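Local coordinates for protein CT021 (Chlamydia trachomatis serovar L2, PDB 6UXD) that is of unknown function but belongs to a family grouped with the lipoprotein-trafficking proteins LolA and LolB, and may share their fold, at residues I13-Y21 with F33-T43; K77-S85 with F92-L102. One frame throughout, in Å; residues are numbered along the deposited sequence.

Contact 1. Residues I13-Y21 with F33-T43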
loop_
_atom_site.group_PDB
_atom_site.type_symbol
_atom_site.label_atom_id
_atom_site.label_comp_id
_atom_site.label_asym_id
_atom_site.label_seq_id
_atom_site.Cartn_x
_atom_site.Cartn_y
_atom_site.Cartn_z
ATOM N N ILE A 13 5.671 5.012 -5.916
ATOM C CA ILE A 13 5.832 3.587 -5.648
ATOM C C ILE A 13 6.757 2.919 -6.653
ATOM O O ILE A 13 7.380 1.895 -6.337
ATOM C CB ILE A 13 4.458 2.888 -5.630
ATOM C CG1 ILE A 13 3.493 3.621 -4.674
ATOM C CG2 ILE A 13 4.624 1.423 -5.282
ATOM C CD1 ILE A 13 3.931 3.658 -3.199
ATOM N N LEU A 14 6.853 3.446 -7.886
ATOM C CA LEU A 14 7.772 2.842 -8.836
ATOM C C LEU A 14 9.232 3.094 -8.484
ATOM O O LEU A 14 10.096 2.505 -9.135
ATOM C CB LEU A 14 7.527 3.346 -10.271
ATOM C CG LEU A 14 6.235 2.880 -10.945
ATOM C CD1 LEU A 14 6.172 3.421 -12.370
ATOM C CD2 LEU A 14 6.124 1.390 -10.956
ATOM N N THR A 15 9.532 3.976 -7.516
ATOM C CA THR A 15 10.894 4.096 -7.012
ATOM C C THR A 15 11.264 2.962 -6.050
ATOM O O THR A 15 12.449 2.771 -5.769
ATOM C CB THR A 15 11.100 5.454 -6.314
ATOM O OG1 THR A 15 10.445 5.464 -5.033
ATOM C CG2 THR A 15 10.531 6.604 -7.160
ATOM N N ALA A 16 10.297 2.187 -5.559
ATOM C CA ALA A 16 10.630 1.080 -4.672
ATOM C C ALA A 16 11.433 0.028 -5.428
ATOM O O ALA A 16 11.493 0.025 -6.654
ATOM C CB ALA A 16 9.373 0.443 -4.087
ATOM N N ARG A 17 12.060 -0.877 -4.677
ATOM C CA ARG A 17 12.842 -1.966 -5.251
ATOM C C ARG A 17 12.236 -3.318 -4.914
ATOM O O ARG A 17 11.557 -3.455 -3.890
ATOM C CB ARG A 17 14.285 -1.935 -4.740
ATOM C CG ARG A 17 14.959 -0.612 -5.002
ATOM C CD ARG A 17 16.346 -0.566 -4.415
ATOM N NE ARG A 17 16.908 0.776 -4.553
ATOM C CZ ARG A 17 17.967 1.222 -3.886
ATOM N NH1 ARG A 17 18.596 0.433 -3.012
ATOM N NH2 ARG A 17 18.392 2.462 -4.090
ATOM N N PRO A 18 12.472 -4.343 -5.746
ATOM C CA PRO A 18 12.022 -5.694 -5.394
ATOM C C PRO A 18 12.448 -6.089 -3.992
ATOM O O PRO A 18 13.572 -5.831 -3.568
ATOM C CB PRO A 18 12.697 -6.578 -6.446
ATOM C CG PRO A 18 12.790 -5.688 -7.646
ATOM C CD PRO A 18 13.077 -4.301 -7.090
ATOM N N GLY A 19 11.535 -6.745 -3.283
ATOM C CA GLY A 19 11.713 -7.070 -1.897
ATOM C C GLY A 19 11.204 -6.013 -0.925
ATOM O O GLY A 19 11.055 -6.309 0.259
ATOM N N ASP A 20 10.963 -4.787 -1.388
ATOM C CA ASP A 20 10.382 -3.760 -0.533
ATOM C C ASP A 20 8.938 -4.104 -0.197
ATOM O O ASP A 20 8.184 -4.565 -1.055
ATOM C CB ASP A 20 10.437 -2.399 -1.213
ATOM C CG ASP A 20 11.836 -1.859 -1.304
ATOM O OD1 ASP A 20 12.741 -2.518 -0.753
ATOM O OD2 ASP A 20 12.033 -0.798 -1.935
ATOM N N TYR A 21 8.551 -3.886 1.066
ATOM C CA TYR A 21 7.217 -4.246 1.511
ATOM C C TYR A 21 6.719 -3.225 2.526
ATOM O O TYR A 21 7.484 -2.406 3.045
ATOM C CB TYR A 21 7.177 -5.647 2.098
ATOM C CG TYR A 21 7.721 -5.725 3.499
ATOM C CD1 TYR A 21 6.881 -5.696 4.601
ATOM C CD2 TYR A 21 9.077 -5.812 3.712
ATOM C CE1 TYR A 21 7.405 -5.759 5.898
ATOM C CE2 TYR A 21 9.597 -5.870 4.965
ATOM C CZ TYR A 21 8.769 -5.851 6.061
ATOM O OH TYR A 21 9.325 -5.922 7.320
ATOM N N PHE A 33 1.683 -5.270 1.286
ATOM C CA PHE A 33 2.118 -4.883 -0.047
ATOM C C PHE A 33 3.560 -5.320 -0.262
ATOM O O PHE A 33 4.418 -5.065 0.585
ATOM C CB PHE A 33 2.038 -3.370 -0.255
ATOM C CG PHE A 33 0.639 -2.820 -0.244
ATOM C CD1 PHE A 33 -0.055 -2.676 0.948
ATOM C CD2 PHE A 33 0.035 -2.422 -1.424
ATOM C CE1 PHE A 33 -1.341 -2.161 0.958
ATOM C CE2 PHE A 33 -1.241 -1.914 -1.423
ATOM C CZ PHE A 33 -1.931 -1.777 -0.228
ATOM N N LEU A 34 3.833 -5.936 -1.410
ATOM C CA LEU A 34 5.161 -6.455 -1.720
ATOM C C LEU A 34 5.518 -6.128 -3.161
ATOM O O LEU A 34 4.732 -6.406 -4.068
ATOM C CB LEU A 34 5.225 -7.967 -1.508
ATOM C CG LEU A 34 6.480 -8.679 -2.035
ATOM C CD1 LEU A 34 7.736 -8.136 -1.370
ATOM C CD2 LEU A 34 6.387 -10.193 -1.827
ATOM N N ILE A 35 6.693 -5.537 -3.366
ATOM C CA ILE A 35 7.216 -5.285 -4.701
ATOM C C ILE A 35 7.953 -6.544 -5.140
ATOM O O ILE A 35 8.937 -6.940 -4.509
ATOM C CB ILE A 35 8.170 -4.079 -4.712
ATOM C CG1 ILE A 35 7.511 -2.814 -4.156
ATOM C CG2 ILE A 35 8.756 -3.916 -6.104
ATOM C CD1 ILE A 35 6.285 -2.331 -4.908
ATOM N N ARG A 36 7.514 -7.161 -6.234
ATOM C CA ARG A 36 8.087 -8.454 -6.604
ATOM C C ARG A 36 9.094 -8.391 -7.732
ATOM O O ARG A 36 10.046 -9.173 -7.740
ATOM C CB ARG A 36 6.978 -9.424 -6.989
ATOM C CG ARG A 36 6.184 -9.765 -5.795
ATOM C CD ARG A 36 5.380 -10.980 -6.008
ATOM N NE ARG A 36 6.206 -12.089 -6.443
ATOM C CZ ARG A 36 5.717 -13.294 -6.676
ATOM N NH1 ARG A 36 4.417 -13.506 -6.514
ATOM N NH2 ARG A 36 6.512 -14.273 -7.071
ATOM N N GLN A 37 8.925 -7.476 -8.666
ATOM C CA GLN A 37 9.782 -7.441 -9.832
ATOM C C GLN A 37 9.632 -6.072 -10.449
ATOM O O GLN A 37 8.524 -5.535 -10.485
ATOM C CB GLN A 37 9.389 -8.535 -10.816
ATOM C CG GLN A 37 10.245 -8.610 -12.035
ATOM C CD GLN A 37 9.943 -9.873 -12.812
ATOM O OE1 GLN A 37 10.384 -10.969 -12.442
ATOM N NE2 GLN A 37 9.144 -9.739 -13.861
ATOM N N SER A 38 10.743 -5.497 -10.893
ATOM C CA SER A 38 10.739 -4.173 -11.493
ATOM C C SER A 38 11.637 -4.184 -12.721
ATOM O O SER A 38 12.809 -4.560 -12.638
ATOM C CB SER A 38 11.221 -3.109 -10.495
ATOM O OG SER A 38 10.391 -1.969 -10.530
ATOM N N SER A 39 11.088 -3.775 -13.853
ATOM C CA SER A 39 11.861 -3.582 -15.067
ATOM C C SER A 39 11.477 -2.232 -15.649
ATOM O O SER A 39 10.504 -1.600 -15.225
ATOM C CB SER A 39 11.608 -4.699 -16.087
ATOM O OG SER A 39 10.341 -4.543 -16.697
ATOM N N SER A 40 12.241 -1.789 -16.642
ATOM C CA SER A 40 11.854 -0.573 -17.345
ATOM C C SER A 40 10.438 -0.672 -17.892
ATOM O O SER A 40 9.792 0.355 -18.113
ATOM C CB SER A 40 12.840 -0.290 -18.476
ATOM O OG SER A 40 12.945 -1.412 -19.334
ATOM N N GLU A 41 9.930 -1.887 -18.081
ATOM C CA GLU A 41 8.650 -2.105 -18.736
ATOM C C GLU A 41 7.504 -2.378 -17.770
ATOM O O GLU A 41 6.361 -2.024 -18.076
ATOM C CB GLU A 41 8.788 -3.271 -19.716
ATOM C CG GLU A 41 7.582 -3.558 -20.567
ATOM C CD GLU A 41 7.716 -4.903 -21.246
ATOM O OE1 GLU A 41 8.646 -5.052 -22.072
ATOM O OE2 GLU A 41 6.928 -5.822 -20.926
ATOM N N ALA A 42 7.765 -2.986 -16.612
ATOM C CA ALA A 42 6.675 -3.293 -15.699
ATOM C C ALA A 42 7.190 -3.425 -14.276
ATOM O O ALA A 42 8.314 -3.869 -14.048
ATOM C CB ALA A 42 5.967 -4.589 -16.097
ATOM N N THR A 43 6.340 -3.056 -13.322
ATOM C CA THR A 43 6.569 -3.347 -11.915
ATOM C C THR A 43 5.395 -4.156 -11.391
ATOM O O THR A 43 4.237 -3.750 -11.550
ATOM C CB THR A 43 6.762 -2.049 -11.115
ATOM O OG1 THR A 43 7.895 -1.351 -11.633
ATOM C CG2 THR A 43 7.005 -2.334 -9.639
#
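Ile35 meets the loop 13-21 with every side-chain atom beyond CA, a worked example of one strand residue packing against an irregular segment. Its CB lies 3.5 Å from Arg17 O. There the chain branches: CG2 packs against the Arg17 carbonyl, with 3.6 Å from Ile35 CG2 to Arg17 O, while CG1 packs against the methyl of Ala16, with 3.8 Å between Ile35 CG1 and Ala16 CB, and also approaches Asp20 O. The tip, CD1, ends at CG2 of Ile13, on the last turn of helix 9-13. With CG1 anti to the carbonyl carbon (chi1 -56°), CG1 is directed at Ala16 and CG2 at the Arg17 carbonyl.

The backbone of Ile35 is gripped from the same loop. Ile35 N donates to Asp20 O at 2.9 Å, an almost straight bond (175°), and Gly19 N returns a bond to Ile35 O. Asp20 in turn fixes the loop internally: its OD2 accepts from Arg17 N at 2.7 Å, the donor standing well above the carboxylate plane. The same carboxylate forms a salt bridge with Arg180 and a hydrogen bond with His205, so this buried acid is amply satisfied. Farther along, Leu14 CD2 presses on Thr43, reaching OG1 at 3.3 Å, while that hydroxyl shares a hydrogen bond with Ser38 OG and ties the two arms of the 38-43 connection together.

Gly19 occupies a position of the type II turn 17-20 whose positive phi (90°) favours glycine. Beyond it, Tyr21 pairs with Leu34 as an antiparallel non-hydrogen-bonded pair. The arrangement is that of a helix-to-strand connection, built from consecutive beta turns, that enters an antiparallel hairpin, here strands 21-26 and 29-38.

Contact 2. Residues K77-S85 with F92-L102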
loop_
_atom_site.group_PDB
_atom_site.type_symbol
_atom_site.label_atom_id
_atom_site.label_comp_id
_atom_site.label_asym_id
_atom_site.label_seq_id
_atom_site.Cartn_x
_atom_site.Cartn_y
_atom_site.Cartn_z
ATOM N N LYS A 77 -8.235 -14.788 3.216
ATOM C CA LYS A 77 -7.662 -13.567 2.662
ATOM C C LYS A 77 -7.775 -13.509 1.129
ATOM O O LYS A 77 -7.752 -14.541 0.464
ATOM C CB LYS A 77 -6.198 -13.465 3.086
ATOM C CG LYS A 77 -5.483 -14.788 3.069
ATOM C CD LYS A 77 -4.031 -14.611 2.662
ATOM C CE LYS A 77 -3.208 -15.844 3.022
ATOM N NZ LYS A 77 -1.806 -15.767 2.504
ATOM N N LYS A 78 -7.910 -12.304 0.581
ATOM C CA LYS A 78 -7.822 -12.073 -0.856
ATOM C C LYS A 78 -6.400 -11.658 -1.219
ATOM O O LYS A 78 -5.717 -10.990 -0.440
ATOM C CB LYS A 78 -8.800 -10.984 -1.304
ATOM N N VAL A 79 -5.957 -12.048 -2.414
ATOM C CA VAL A 79 -4.589 -11.785 -2.850
ATOM C C VAL A 79 -4.618 -11.256 -4.271
ATOM O O VAL A 79 -5.010 -11.979 -5.197
ATOM C CB VAL A 79 -3.703 -13.037 -2.773
ATOM C CG1 VAL A 79 -2.286 -12.686 -3.173
ATOM C CG2 VAL A 79 -3.748 -13.638 -1.380
ATOM N N TYR A 80 -4.165 -10.024 -4.455
ATOM C CA TYR A 80 -4.122 -9.388 -5.763
ATOM C C TYR A 80 -2.686 -9.223 -6.246
ATOM O O TYR A 80 -1.743 -9.077 -5.458
ATOM C CB TYR A 80 -4.808 -8.029 -5.719
ATOM C CG TYR A 80 -6.267 -8.123 -5.362
ATOM C CD1 TYR A 80 -7.205 -8.478 -6.318
ATOM C CD2 TYR A 80 -6.708 -7.870 -4.070
ATOM C CE1 TYR A 80 -8.542 -8.575 -6.004
ATOM C CE2 TYR A 80 -8.051 -7.964 -3.742
ATOM C CZ TYR A 80 -8.961 -8.317 -4.717
ATOM O OH TYR A 80 -10.296 -8.421 -4.419
ATOM N N LEU A 81 -2.525 -9.272 -7.555
ATOM C CA LEU A 81 -1.241 -9.042 -8.194
ATOM C C LEU A 81 -1.463 -7.946 -9.217
ATOM O O LEU A 81 -2.356 -8.056 -10.062
ATOM C CB LEU A 81 -0.706 -10.325 -8.829
ATOM C CG LEU A 81 0.647 -10.216 -9.527
ATOM C CD1 LEU A 81 1.730 -9.789 -8.526
ATOM C CD2 LEU A 81 1.025 -11.533 -10.226
ATOM N N LEU A 82 -0.678 -6.880 -9.120
ATOM C CA LEU A 82 -0.802 -5.725 -9.993
ATOM C C LEU A 82 0.400 -5.676 -10.912
ATOM O O LEU A 82 1.542 -5.755 -10.449
ATOM C CB LEU A 82 -0.867 -4.413 -9.208
ATOM C CG LEU A 82 -2.198 -4.001 -8.598
ATOM C CD1 LEU A 82 -2.735 -5.046 -7.674
ATOM C CD2 LEU A 82 -2.010 -2.681 -7.863
ATOM N N ARG A 83 0.144 -5.520 -12.194
ATOM C CA ARG A 83 1.191 -5.255 -13.169
ATOM C C ARG A 83 1.048 -3.797 -13.587
ATOM O O ARG A 83 0.048 -3.421 -14.213
ATOM C CB ARG A 83 1.080 -6.192 -14.372
ATOM C CG ARG A 83 2.269 -6.106 -15.299
ATOM C CD ARG A 83 1.977 -6.767 -16.636
ATOM N NE ARG A 83 3.171 -6.754 -17.473
ATOM C CZ ARG A 83 3.464 -5.825 -18.381
ATOM N NH1 ARG A 83 2.645 -4.805 -18.616
ATOM N NH2 ARG A 83 4.590 -5.930 -19.074
ATOM N N ILE A 84 2.053 -2.987 -13.256
ATOM C CA ILE A 84 2.024 -1.543 -13.471
ATOM C C ILE A 84 3.010 -1.223 -14.582
ATOM O O ILE A 84 4.181 -1.609 -14.504
ATOM C CB ILE A 84 2.370 -0.771 -12.180
ATOM C CG1 ILE A 84 1.380 -1.125 -11.068
ATOM C CG2 ILE A 84 2.358 0.741 -12.440
ATOM C CD1 ILE A 84 1.820 -0.738 -9.658
ATOM N N SER A 85 2.539 -0.533 -15.621
ATOM C CA SER A 85 3.384 -0.216 -16.761
ATOM C C SER A 85 2.927 1.100 -17.381
ATOM O O SER A 85 2.028 1.773 -16.869
ATOM C CB SER A 85 3.338 -1.333 -17.809
ATOM O OG SER A 85 2.013 -1.496 -18.296
ATOM N N PHE A 92 -4.559 -9.265 -11.282
ATOM C CA PHE A 92 -4.855 -10.682 -11.189
ATOM C C PHE A 92 -5.275 -10.985 -9.764
ATOM O O PHE A 92 -4.854 -10.303 -8.825
ATOM C CB PHE A 92 -3.647 -11.538 -11.538
ATOM C CG PHE A 92 -3.029 -11.223 -12.860
ATOM C CD1 PHE A 92 -2.181 -10.132 -13.013
ATOM C CD2 PHE A 92 -3.259 -12.041 -13.956
ATOM C CE1 PHE A 92 -1.594 -9.850 -14.231
ATOM C CE2 PHE A 92 -2.664 -11.769 -15.171
ATOM C CZ PHE A 92 -1.831 -10.666 -15.313
ATOM N N VAL A 93 -6.108 -12.007 -9.605
ATOM C CA VAL A 93 -6.465 -12.520 -8.287
ATOM C C VAL A 93 -6.014 -13.970 -8.226
ATOM O O VAL A 93 -5.972 -14.671 -9.242
ATOM C CB VAL A 93 -7.974 -12.393 -7.997
ATOM C CG1 VAL A 93 -8.786 -13.011 -9.114
ATOM C CG2 VAL A 93 -8.315 -13.033 -6.668
ATOM N N LEU A 94 -5.633 -14.409 -7.035
ATOM C CA LEU A 94 -5.143 -15.769 -6.868
ATOM C C LEU A 94 -6.339 -16.685 -6.698
ATOM O O LEU A 94 -7.141 -16.497 -5.780
ATOM C CB LEU A 94 -4.211 -15.865 -5.670
ATOM C CG LEU A 94 -3.608 -17.238 -5.388
ATOM C CD1 LEU A 94 -2.676 -17.640 -6.494
ATOM C CD2 LEU A 94 -2.878 -17.217 -4.054
ATOM N N LYS A 95 -6.482 -17.645 -7.602
ATOM C CA LYS A 95 -7.558 -18.624 -7.520
ATOM C C LYS A 95 -6.957 -19.979 -7.860
ATOM O O LYS A 95 -6.350 -20.139 -8.924
ATOM C CB LYS A 95 -8.715 -18.260 -8.460
ATOM C CG LYS A 95 -9.975 -19.102 -8.274
ATOM N N ASN A 96 -7.068 -20.927 -6.931
ATOM C CA ASN A 96 -6.557 -22.284 -7.118
ATOM C C ASN A 96 -5.125 -22.270 -7.660
ATOM O O ASN A 96 -4.817 -22.870 -8.690
ATOM C CB ASN A 96 -7.481 -23.094 -8.036
ATOM C CG ASN A 96 -8.897 -23.228 -7.481
ATOM O OD1 ASN A 96 -9.870 -22.893 -8.158
ATOM N ND2 ASN A 96 -9.014 -23.729 -6.251
ATOM N N ALA A 97 -4.253 -21.547 -6.962
ATOM C CA ALA A 97 -2.813 -21.483 -7.201
ATOM C C ALA A 97 -2.428 -20.868 -8.541
ATOM O O ALA A 97 -1.270 -20.991 -8.957
ATOM C CB ALA A 97 -2.169 -22.869 -7.086
ATOM N N GLN A 98 -3.343 -20.193 -9.229
ATOM C CA GLN A 98 -3.000 -19.527 -10.475
ATOM C C GLN A 98 -3.444 -18.069 -10.434
ATOM O O GLN A 98 -4.498 -17.735 -9.885
ATOM C CB GLN A 98 -3.637 -20.234 -11.683
ATOM C CG GLN A 98 -3.142 -19.725 -13.050
ATOM C CD GLN A 98 -3.889 -20.358 -14.224
ATOM O OE1 GLN A 98 -4.625 -21.327 -14.050
ATOM N NE2 GLN A 98 -3.712 -19.796 -15.420
ATOM N N TRP A 99 -2.633 -17.208 -11.032
ATOM C CA TRP A 99 -2.952 -15.793 -11.145
ATOM C C TRP A 99 -3.996 -15.613 -12.240
ATOM O O TRP A 99 -3.690 -15.734 -13.429
ATOM C CB TRP A 99 -1.680 -15.012 -11.441
ATOM C CG TRP A 99 -0.737 -15.004 -10.294
ATOM C CD1 TRP A 99 0.516 -15.541 -10.250
ATOM C CD2 TRP A 99 -0.973 -14.422 -9.010
ATOM N NE1 TRP A 99 1.075 -15.320 -9.021
ATOM C CE2 TRP A 99 0.180 -14.639 -8.236
ATOM C CE3 TRP A 99 -2.052 -13.744 -8.440
ATOM C CZ2 TRP A 99 0.286 -14.200 -6.909
ATOM C CZ3 TRP A 99 -1.948 -13.306 -7.121
ATOM C CH2 TRP A 99 -0.788 -13.532 -6.375
ATOM N N MET A 100 -5.229 -15.317 -11.837
ATOM C CA MET A 100 -6.344 -15.218 -12.766
ATOM C C MET A 100 -6.649 -13.763 -13.084
ATOM O O MET A 100 -6.891 -12.977 -12.156
ATOM C CB MET A 100 -7.572 -15.884 -12.171
ATOM C CG MET A 100 -7.383 -17.363 -11.869
ATOM S SD MET A 100 -6.875 -18.328 -13.320
ATOM C CE MET A 100 -8.173 -17.916 -14.483
ATOM N N PRO A 101 -6.665 -13.372 -14.358
ATOM C CA PRO A 101 -6.987 -11.984 -14.719
ATOM C C PRO A 101 -8.336 -11.549 -14.183
ATOM O O PRO A 101 -9.239 -12.360 -13.989
ATOM C CB PRO A 101 -7.004 -12.012 -16.251
ATOM C CG PRO A 101 -6.173 -13.139 -16.618
ATOM C CD PRO A 101 -6.253 -14.163 -15.531
ATOM N N LEU A 102 -8.469 -10.249 -13.950
ATOM C CA LEU A 102 -9.748 -9.660 -13.585
ATOM C C LEU A 102 -10.350 -8.944 -14.782
ATOM O O LEU A 102 -9.685 -8.123 -15.424
ATOM C CB LEU A 102 -9.598 -8.672 -12.428
ATOM C CG LEU A 102 -9.876 -9.186 -11.020
ATOM C CD1 LEU A 102 -9.981 -7.983 -10.106
ATOM C CD2 LEU A 102 -11.141 -10.037 -10.943
HETATM O O HOH W 1 -7.059 -14.643 -3.715
#
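Strands 79-84 and 90-95 form an antiparallel beta hairpin, and the type I' turn 95-98 carries the chain on into strand 98-101, making a meander. Leu81 and Phe92 form a hydrogen-bonded pair: Leu81 N gives to Phe92 O, and Phe92 N gives back to Leu81 O, each at 2.8 Å; the second donor lies in the carbonyl plane. Next to them, Leu94 N reaches Val79 O at 3.1 Å. A water then takes over, accepting from Val79 N and donating to Leu94 O, so the pairing is continued through solvent where the strands diverge.

On one face of the hairpin, the indole of Trp99 reaches across from the third strand. Leu81 CD2 stands 3.7 Å from the centroid of the five-membered ring, only 9° off its normal, a CH-pi contact over the face. With CG anti to the backbone N (chi1 -180°), the branch is swung toward the indole and CD2 comes over the five-membered ring, while Leu81 CB covers the six-membered portion. A leucine thus approaches each face, Leu81 centrally and Leu94, through CD1, only near the rim. At the ring edge, Val79 CG1 touches Trp99 CH2 at 3.6 Å. Trp99 NE1 donates to the backbone oxygen of Pro212, which further fixes the rotation of the ring.

The other face carries Tyr80 beside Val93, with Leu102 CD1 near Tyr80 CE1 at 4.4 Å. The three strands 79-84, 90-95 and 98-101 form an antiparallel beta meander, with Trp99 of the third packing past the middle strand onto Val79 and Leu81 of the first.

Contact 1 and contact 2 follow one another along the chain, their centres about 16 Å apart, and both involve strands that pair antiparallel with strand 43-50: strand 29-38 on one side and strand 79-84 on the other. At its start the two contacts meet directly: Thr43 N lies 2.9 Å from Ile84 O, a probable hydrogen bond, and Glu41 OE2 forms a salt bridge with Arg83 NH2 at 3.0 Å. The C-terminal segment links them as well, since the Pro212 carbonyl that receives the indole of contact 2 also accepts from Arg36 NH1 of contact 1. With the function of the protein unknown, what can be said of the two contacts is structural: they are joined through strand 43-50.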